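Local structure of Cg7008-pa (Drosophila melanogaster, 2WAC) at residues Leu120-Pro124 with Leu181-Arg187; Asp171-Val177 with Gln198-Gln203. The protein cleaves DNA and RNA as an endonuclease, associates with the RNA-induced silencing complex and, through the Tudor domain in this fragment, binds peptides with symmetrically dimethylated arginines. All blocks are in the same frame, centred on the assembly; numbering follows the deposited sequence.

Contact 1: residues Leu120-Pro124 with Leu181-Arg187; sequences LVALP and LVLAEQR
A two-strand antiparallel ladder, set beside the five-stranded barrel of the staphylococcal nuclease-like part of this extended Tudor fragment, joins V121-A122 to L183-A184. V121 to P124 and V182 to R187 are extended; L120 enters with left-handed backbone angles (phi 65°, psi 19°), and L181 (phi -100°, psi -26°) is not yet extended. End to end the segments run 135° apart.

Start at L181, whose O lies 3.4 Å from P124 CG. V182 follows with chi1 m: its CG2 meets CG1 of V121 (chi1 t) at 3.7 Å, and its CG1 is 4.2 Å from P124 CD. Away from the ladder, the V182 side chain also touches A133 of helix 127-141. L183 pairs with A122 as the hydrogen-bonded pair, with CA atoms 4.8 Å apart. L183 N donates to A122 O at 2.7 Å, and A122 N donates to L183 O at 2.8 Å, almost linearly. Their side chains share one face, CB to CB 4.0 Å. A184 sits across from V121 in a non-hydrogen-bonded pair (CA-CA 5.2 Å), with both side chains on the other face; A184 CA makes a CA-H...O contact of 3.6 Å with L120 O.

At E185 the ladder gains one more bond, E185 N to L120 O at 2.8 Å. The E185 side chain, t at chi1 and chi2, reaches back alongside L120, and a water links the two, accepting from L120 N at 3.0 Å and donating to E185 OE1 at 2.6 Å. R187, its guanidinium paired with E189, puts CD 3.8 Å from L120 CD2.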
ATOM      1  N   LEU A 120      -3.342  -4.130 -13.728  1.00 23.86           N
ATOM      2  CA  LEU A 120      -2.808  -4.592 -15.021  1.00 24.42           C
ATOM      3  C   LEU A 120      -1.309  -4.356 -15.259  1.00 24.82           C
ATOM      4  O   LEU A 120      -0.846  -4.387 -16.401  1.00 24.99           O
ATOM      5  CB  LEU A 120      -3.628  -4.018 -16.192  1.00 24.37           C
ATOM      6  CG  LEU A 120      -5.160  -4.113 -16.199  1.00 24.47           C
ATOM      7  CD1 LEU A 120      -5.703  -3.412 -17.430  1.00 24.35           C
ATOM      8  CD2 LEU A 120      -5.651  -5.558 -16.151  1.00 24.37           C
ATOM      9  N   VAL A 121      -0.559  -4.141 -14.184  1.00 25.40           N
ATOM     10  CA  VAL A 121       0.879  -3.892 -14.275  1.00 25.97           C
ATOM     11  C   VAL A 121       1.664  -5.122 -13.813  1.00 26.41           C
ATOM     12  O   VAL A 121       1.400  -5.665 -12.737  1.00 26.51           O
ATOM     13  CB  VAL A 121       1.282  -2.632 -13.454  1.00 25.93           C
ATOM     14  CG1 VAL A 121       2.774  -2.597 -13.178  1.00 26.09           C
ATOM     15  CG2 VAL A 121       0.846  -1.359 -14.174  1.00 25.88           C
ATOM     16  N   ALA A 122       2.607  -5.564 -14.642  1.00 26.96           N
ATOM     17  CA  ALA A 122       3.526  -6.637 -14.271  1.00 27.61           C
ATOM     18  C   ALA A 122       4.953  -6.103 -14.253  1.00 28.07           C
ATOM     19  O   ALA A 122       5.362  -5.387 -15.169  1.00 28.09           O
ATOM     20  CB  ALA A 122       3.404  -7.810 -15.239  1.00 27.53           C
ATOM     21  N   LEU A 123       5.703  -6.442 -13.205  1.00 28.70           N
ATOM     22  CA  LEU A 123       7.110  -6.050 -13.103  1.00 29.37           C
ATOM     23  C   LEU A 123       7.948  -6.697 -14.210  1.00 29.72           C
ATOM     24  O   LEU A 123       7.639  -7.807 -14.646  1.00 29.74           O
ATOM     25  CB  LEU A 123       7.686  -6.415 -11.731  1.00 29.39           C
ATOM     26  CG  LEU A 123       7.440  -5.495 -10.531  1.00 29.68           C
ATOM     27  CD1 LEU A 123       8.015  -6.145  -9.291  1.00 29.70           C
ATOM     28  CD2 LEU A 123       8.043  -4.105 -10.732  1.00 29.61           C
ATOM     29  N   PRO A 124       9.006  -5.999 -14.674  1.00 30.08           N
ATOM     30  CA  PRO A 124       9.881  -6.528 -15.732  1.00 30.34           C
ATOM     31  C   PRO A 124      10.727  -7.727 -15.282  1.00 30.57           C
ATOM     32  O   PRO A 124      10.800  -8.016 -14.086  1.00 30.61           O
ATOM     33  CB  PRO A 124      10.778  -5.332 -16.072  1.00 30.31           C
ATOM     34  CG  PRO A 124      10.781  -4.505 -14.840  1.00 30.24           C
ATOM     35  CD  PRO A 124       9.424  -4.653 -14.238  1.00 30.11           C
ATOM     36  N   LEU A 181       8.771   0.797 -18.493  1.00 24.78           N
ATOM     37  CA  LEU A 181       9.343   0.413 -17.201  1.00 24.74           C
ATOM     38  C   LEU A 181       8.722  -0.866 -16.646  1.00 24.72           C
ATOM     39  O   LEU A 181       9.354  -1.585 -15.867  1.00 24.64           O
ATOM     40  CB  LEU A 181       9.205   1.555 -16.188  1.00 24.74           C
ATOM     41  CG  LEU A 181       9.861   2.893 -16.551  1.00 24.93           C
ATOM     42  CD1 LEU A 181       9.388   3.989 -15.607  1.00 25.00           C
ATOM     43  CD2 LEU A 181      11.391   2.795 -16.548  1.00 25.06           C
ATOM     44  N   VAL A 182       7.483  -1.136 -17.048  1.00 24.71           N
ATOM     45  CA  VAL A 182       6.764  -2.345 -16.643  1.00 24.63           C
ATOM     46  C   VAL A 182       6.064  -2.998 -17.833  1.00 24.86           C
ATOM     47  O   VAL A 182       5.980  -2.416 -18.918  1.00 24.86           O
ATOM     48  CB  VAL A 182       5.712  -2.066 -15.525  1.00 24.65           C
ATOM     49  CG1 VAL A 182       6.385  -1.685 -14.208  1.00 24.27           C
ATOM     50  CG2 VAL A 182       4.709  -1.003 -15.965  1.00 24.06           C
ATOM     51  N   LEU A 183       5.562  -4.210 -17.615  1.00 25.05           N
ATOM     52  CA  LEU A 183       4.788  -4.926 -18.621  1.00 25.31           C
ATOM     53  C   LEU A 183       3.291  -4.735 -18.395  1.00 25.42           C
ATOM     54  O   LEU A 183       2.842  -4.534 -17.263  1.00 25.42           O
ATOM     55  CB  LEU A 183       5.146  -6.418 -18.619  1.00 25.40           C
ATOM     56  CG  LEU A 183       6.607  -6.810 -18.884  1.00 25.62           C
ATOM     57  CD1 LEU A 183       6.842  -8.279 -18.556  1.00 25.85           C
ATOM     58  CD2 LEU A 183       7.018  -6.512 -20.324  1.00 25.91           C
ATOM     59  N   ALA A 184       2.531  -4.774 -19.485  1.00 25.62           N
ATOM     60  CA  ALA A 184       1.076  -4.752 -19.420  1.00 25.84           C
ATOM     61  C   ALA A 184       0.572  -6.174 -19.212  1.00 26.03           C
ATOM     62  O   ALA A 184       1.092  -7.117 -19.814  1.00 26.13           O
ATOM     63  CB  ALA A 184       0.498  -4.166 -20.699  1.00 25.83           C
ATOM     64  N   GLU A 185      -0.433  -6.326 -18.355  1.00 26.16           N
ATOM     65  CA  GLU A 185      -1.005  -7.637 -18.070  1.00 26.28           C
ATOM     66  C   GLU A 185      -2.209  -7.922 -18.961  1.00 26.05           C
ATOM     67  O   GLU A 185      -3.104  -7.086 -19.106  1.00 26.07           O
ATOM     68  CB  GLU A 185      -1.393  -7.751 -16.592  1.00 26.48           C
ATOM     69  CG  GLU A 185      -1.963  -9.110 -16.184  1.00 27.54           C
ATOM     70  CD  GLU A 185      -2.479  -9.136 -14.755  1.00 28.94           C
ATOM     71  OE1 GLU A 185      -2.781  -8.060 -14.198  1.00 30.05           O
ATOM     72  OE2 GLU A 185      -2.587 -10.243 -14.187  1.00 30.06           O
ATOM     73  N   GLN A 186      -2.207  -9.109 -19.559  1.00 25.71           N
ATOM     74  CA  GLN A 186      -3.332  -9.593 -20.340  1.00 25.35           C
ATOM     75  C   GLN A 186      -4.202 -10.495 -19.465  1.00 24.90           C
ATOM     76  O   GLN A 186      -3.716 -11.481 -18.908  1.00 25.00           O
ATOM     77  CB  GLN A 186      -2.824 -10.357 -21.571  1.00 25.46           C
ATOM     78  CG  GLN A 186      -3.914 -10.973 -22.446  1.00 25.81           C
ATOM     79  CD  GLN A 186      -4.802  -9.936 -23.103  1.00 26.36           C
ATOM     80  OE1 GLN A 186      -4.318  -8.999 -23.741  1.00 26.80           O
ATOM     81  NE2 GLN A 186      -6.111 -10.101 -22.952  1.00 26.72           N
ATOM     82  N   ARG A 187      -5.477 -10.135 -19.328  1.00 24.26           N
ATOM     83  CA  ARG A 187      -6.466 -10.978 -18.644  1.00 23.67           C
ATOM     84  C   ARG A 187      -7.865 -10.846 -19.259  1.00 23.35           C
ATOM     85  O   ARG A 187      -8.132  -9.909 -20.015  1.00 23.14           O
ATOM     86  CB  ARG A 187      -6.482 -10.729 -17.129  1.00 23.66           C
ATOM     87  CG  ARG A 187      -6.730  -9.290 -16.694  1.00 23.39           C
ATOM     88  CD  ARG A 187      -6.393  -9.114 -15.219  1.00 22.66           C
ATOM     89  NE  ARG A 187      -7.247  -9.929 -14.353  1.00 22.80           N
ATOM     90  CZ  ARG A 187      -6.976 -10.231 -13.085  1.00 22.72           C
ATOM     91  NH1 ARG A 187      -5.862  -9.795 -12.511  1.00 22.30           N
ATOM     92  NH2 ARG A 187      -7.821 -10.979 -12.388  1.00 22.86           N
TER
HETATM   93  O   HOH W   1      -3.552  -6.650 -12.198  1.00 21.44           O

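Contact 2: residues Asp171-Val177 with Gln198-Gln203; sequences DFGKQLV and QYKAAQ
Y199, V177 and K174 make most of this helix-to-helix contact, in which helix 172-177 meets helix 198-203 at 32° between their N-to-C directions, so roughly parallel, with axes 8.9 Å apart. CA atoms come closest at V177-Q203 (5.5 Å) and K174-Y199 (6.0 Å).

Y199 (chi1 m) extends its ring to the start of the facing helix, where Y199 OH donates to D171 OD2 at 2.6 Å. D171 is the N-cap: its OD1 accepts from K174 N at 3.2 Å, so one carboxylate both caps the helix and holds the tyrosine. K174 CB lies over a face of that ring, 4.0 Å from the centroid, a CH-pi contact. The lysine is all-trans, and two waters accept from NZ (3.1 and 2.8 Å); the first donates to Q198 O at 2.7 Å, the second to Q198 OE1 at 2.6 Å. One turn on, V177 (chi1 t) points into the interface, its CG1 3.4 Å from Y199 O, 3.4 Å from Q203 N and 3.9 Å from A202 CB.

Y199 also touches T162 of barrel strand 159-164 and A184 of strand 183-184, while on the other flank of helix 172-178 F172 and L176 pack against helix 127-141.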
ATOM      1  N   ASP A 171      -3.203   8.466 -15.932  1.00 23.91           N
ATOM      2  CA  ASP A 171      -3.176   7.160 -15.280  1.00 23.70           C
ATOM      3  C   ASP A 171      -1.715   6.787 -15.008  1.00 23.71           C
ATOM      4  O   ASP A 171      -0.947   6.550 -15.944  1.00 23.69           O
ATOM      5  CB  ASP A 171      -3.852   6.133 -16.206  1.00 23.65           C
ATOM      6  CG  ASP A 171      -3.857   4.712 -15.646  1.00 23.46           C
ATOM      7  OD1 ASP A 171      -3.073   4.399 -14.729  1.00 24.13           O
ATOM      8  OD2 ASP A 171      -4.650   3.891 -16.146  1.00 23.57           O
ATOM      9  N   PHE A 172      -1.338   6.740 -13.729  1.00 23.74           N
ATOM     10  CA  PHE A 172       0.057   6.503 -13.329  1.00 23.70           C
ATOM     11  C   PHE A 172       0.606   5.129 -13.724  1.00 23.83           C
ATOM     12  O   PHE A 172       1.745   5.030 -14.187  1.00 23.95           O
ATOM     13  CB  PHE A 172       0.250   6.741 -11.824  1.00 23.69           C
ATOM     14  CG  PHE A 172       0.284   8.197 -11.433  1.00 23.25           C
ATOM     15  CD1 PHE A 172       1.336   9.020 -11.833  1.00 22.89           C
ATOM     16  CD2 PHE A 172      -0.727   8.740 -10.647  1.00 22.89           C
ATOM     17  CE1 PHE A 172       1.371  10.362 -11.465  1.00 22.90           C
ATOM     18  CE2 PHE A 172      -0.696  10.083 -10.269  1.00 22.69           C
ATOM     19  CZ  PHE A 172       0.354  10.894 -10.681  1.00 22.44           C
ATOM     20  N   GLY A 173      -0.195   4.081 -13.539  1.00 23.80           N
ATOM     21  CA  GLY A 173       0.190   2.723 -13.937  1.00 23.83           C
ATOM     22  C   GLY A 173       0.414   2.576 -15.434  1.00 23.93           C
ATOM     23  O   GLY A 173       1.367   1.920 -15.865  1.00 23.94           O
ATOM     24  N   LYS A 174      -0.466   3.188 -16.223  1.00 23.91           N
ATOM     25  CA  LYS A 174      -0.352   3.178 -17.681  1.00 24.13           C
ATOM     26  C   LYS A 174       0.884   3.947 -18.147  1.00 24.17           C
ATOM     27  O   LYS A 174       1.548   3.544 -19.104  1.00 24.22           O
ATOM     28  CB  LYS A 174      -1.613   3.763 -18.326  1.00 24.02           C
ATOM     29  CG  LYS A 174      -1.670   3.612 -19.840  1.00 24.70           C
ATOM     30  CD  LYS A 174      -2.909   4.265 -20.421  1.00 25.15           C
ATOM     31  CE  LYS A 174      -2.925   4.145 -21.934  1.00 26.22           C
ATOM     32  NZ  LYS A 174      -4.173   4.706 -22.535  1.00 26.60           N
ATOM     33  N   GLN A 175       1.183   5.054 -17.469  1.00 24.33           N
ATOM     34  CA  GLN A 175       2.372   5.851 -17.771  1.00 24.57           C
ATOM     35  C   GLN A 175       3.653   5.036 -17.579  1.00 24.51           C
ATOM     36  O   GLN A 175       4.595   5.174 -18.358  1.00 24.58           O
ATOM     37  CB  GLN A 175       2.409   7.131 -16.929  1.00 24.70           C
ATOM     38  CG  GLN A 175       3.410   8.171 -17.432  1.00 25.52           C
ATOM     39  CD  GLN A 175       3.373   9.464 -16.642  1.00 26.28           C
ATOM     40  OE1 GLN A 175       3.653   9.486 -15.444  1.00 26.98           O
ATOM     41  NE2 GLN A 175       3.035  10.556 -17.316  1.00 26.86           N
ATOM     42  N   LEU A 176       3.675   4.186 -16.549  1.00 24.38           N
ATOM     43  CA  LEU A 176       4.787   3.258 -16.322  1.00 24.25           C
ATOM     44  C   LEU A 176       4.965   2.306 -17.509  1.00 24.31           C
ATOM     45  O   LEU A 176       6.093   2.005 -17.908  1.00 24.28           O
ATOM     46  CB  LEU A 176       4.577   2.450 -15.034  1.00 24.20           C
ATOM     47  CG  LEU A 176       4.544   3.134 -13.662  1.00 24.01           C
ATOM     48  CD1 LEU A 176       4.304   2.090 -12.576  1.00 23.40           C
ATOM     49  CD2 LEU A 176       5.825   3.905 -13.380  1.00 23.81           C
ATOM     50  N   VAL A 177       3.844   1.842 -18.059  1.00 24.29           N
ATOM     51  CA  VAL A 177       3.832   1.009 -19.263  1.00 24.31           C
ATOM     52  C   VAL A 177       4.351   1.788 -20.484  1.00 24.37           C
ATOM     53  O   VAL A 177       5.245   1.311 -21.188  1.00 24.35           O
ATOM     54  CB  VAL A 177       2.416   0.418 -19.538  1.00 24.35           C
ATOM     55  CG1 VAL A 177       2.419  -0.465 -20.775  1.00 24.19           C
ATOM     56  CG2 VAL A 177       1.920  -0.376 -18.336  1.00 24.12           C
ATOM     57  N   GLN A 198      -5.953  -0.896 -23.994  1.00 23.51           N
ATOM     58  CA  GLN A 198      -5.253   0.385 -23.895  1.00 23.80           C
ATOM     59  C   GLN A 198      -3.828   0.237 -23.341  1.00 23.69           C
ATOM     60  O   GLN A 198      -2.888   0.825 -23.882  1.00 23.76           O
ATOM     61  CB  GLN A 198      -6.083   1.393 -23.090  1.00 23.84           C
ATOM     62  CG  GLN A 198      -7.233   2.000 -23.904  1.00 24.83           C
ATOM     63  CD  GLN A 198      -8.321   2.654 -23.058  1.00 26.11           C
ATOM     64  OE1 GLN A 198      -8.292   2.609 -21.829  1.00 27.04           O
ATOM     65  NE2 GLN A 198      -9.292   3.267 -23.727  1.00 27.04           N
ATOM     66  N   TYR A 199      -3.677  -0.564 -22.287  1.00 23.64           N
ATOM     67  CA  TYR A 199      -2.364  -0.863 -21.699  1.00 23.73           C
ATOM     68  C   TYR A 199      -1.459  -1.641 -22.664  1.00 23.78           C
ATOM     69  O   TYR A 199      -0.247  -1.423 -22.694  1.00 23.80           O
ATOM     70  CB  TYR A 199      -2.524  -1.629 -20.376  1.00 23.61           C
ATOM     71  CG  TYR A 199      -2.811  -0.772 -19.148  1.00 23.61           C
ATOM     72  CD1 TYR A 199      -2.107  -0.974 -17.962  1.00 23.38           C
ATOM     73  CD2 TYR A 199      -3.786   0.230 -19.171  1.00 23.52           C
ATOM     74  CE1 TYR A 199      -2.362  -0.204 -16.830  1.00 23.65           C
ATOM     75  CE2 TYR A 199      -4.048   1.009 -18.044  1.00 23.51           C
ATOM     76  CZ  TYR A 199      -3.330   0.784 -16.878  1.00 23.66           C
ATOM     77  OH  TYR A 199      -3.575   1.539 -15.756  1.00 23.81           O
ATOM     78  N   LYS A 200      -2.058  -2.544 -23.444  1.00 23.92           N
ATOM     79  CA  LYS A 200      -1.346  -3.277 -24.499  1.00 24.06           C
ATOM     80  C   LYS A 200      -0.767  -2.350 -25.566  1.00 23.89           C
ATOM     81  O   LYS A 200       0.383  -2.511 -25.976  1.00 23.81           O
ATOM     82  CB  LYS A 200      -2.276  -4.304 -25.159  1.00 24.25           C
ATOM     83  CG  LYS A 200      -2.534  -5.540 -24.317  1.00 25.24           C
ATOM     84  CD  LYS A 200      -1.391  -6.531 -24.451  1.00 26.95           C
ATOM     85  CE  LYS A 200      -0.881  -6.933 -23.074  1.00 27.35           C
ATOM     86  NZ  LYS A 200       0.506  -7.477 -23.162  1.00 28.15           N
ATOM     87  N   ALA A 201      -1.575  -1.388 -26.009  1.00 23.71           N
ATOM     88  CA  ALA A 201      -1.153  -0.388 -26.990  1.00 23.57           C
ATOM     89  C   ALA A 201      -0.022   0.499 -26.463  1.00 23.51           C
ATOM     90  O   ALA A 201       0.896   0.845 -27.207  1.00 23.49           O
ATOM     91  CB  ALA A 201      -2.340   0.461 -27.425  1.00 23.62           C
ATOM     92  N   ALA A 202      -0.101   0.864 -25.183  1.00 23.48           N
ATOM     93  CA  ALA A 202       0.953   1.630 -24.519  1.00 23.44           C
ATOM     94  C   ALA A 202       2.275   0.857 -24.495  1.00 23.47           C
ATOM     95  O   ALA A 202       3.333   1.424 -24.780  1.00 23.28           O
ATOM     96  CB  ALA A 202       0.529   2.017 -23.109  1.00 23.45           C
ATOM     97  N   GLN A 203       2.202  -0.435 -24.164  1.00 23.59           N
ATOM     98  CA  GLN A 203       3.375  -1.316 -24.190  1.00 23.93           C
ATOM     99  C   GLN A 203       3.992  -1.366 -25.584  1.00 24.09           C
ATOM    100  O   GLN A 203       5.216  -1.299 -25.737  1.00 24.06           O
ATOM    101  CB  GLN A 203       3.019  -2.732 -23.718  1.00 23.86           C
ATOM    102  CG  GLN A 203       4.174  -3.722 -23.834  1.00 24.22           C
ATOM    103  CD  GLN A 203       3.821  -5.115 -23.360  1.00 24.65           C
ATOM    104  OE1 GLN A 203       3.812  -5.393 -22.162  1.00 24.99           O
ATOM    105  NE2 GLN A 203       3.545  -6.007 -24.303  1.00 25.21           N
TER
HETATM  106  O   HOH W   2      -3.263   3.213 -25.117  1.00 16.99           O
HETATM  107  O   HOH W   3      -6.193   3.740 -20.802  1.00 27.06           O

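Contacts 1 and 2 form one continuous cluster, their centres 9 Å apart, and the chain alternates between them: 120-124, 171-177, 181-187, 198-203. Segment 181-187, which holds strand 183-184, comes between the two helices of contact 2 in sequence and probably hydrogen-bonds to each: L181 N to L176 O and A184 N to Q203 OE1, both 3.0 Å. A184 CB packs 3.5 Å from Y199 O, while L120 touches the Y199 side chain and V182 reaches L176 and V177. The dimethylarginine-binding region, residues 62-90, which includes strands 68-77 and 80-85 of the separate antiparallel Tudor sheet, contributes no residue to either contact.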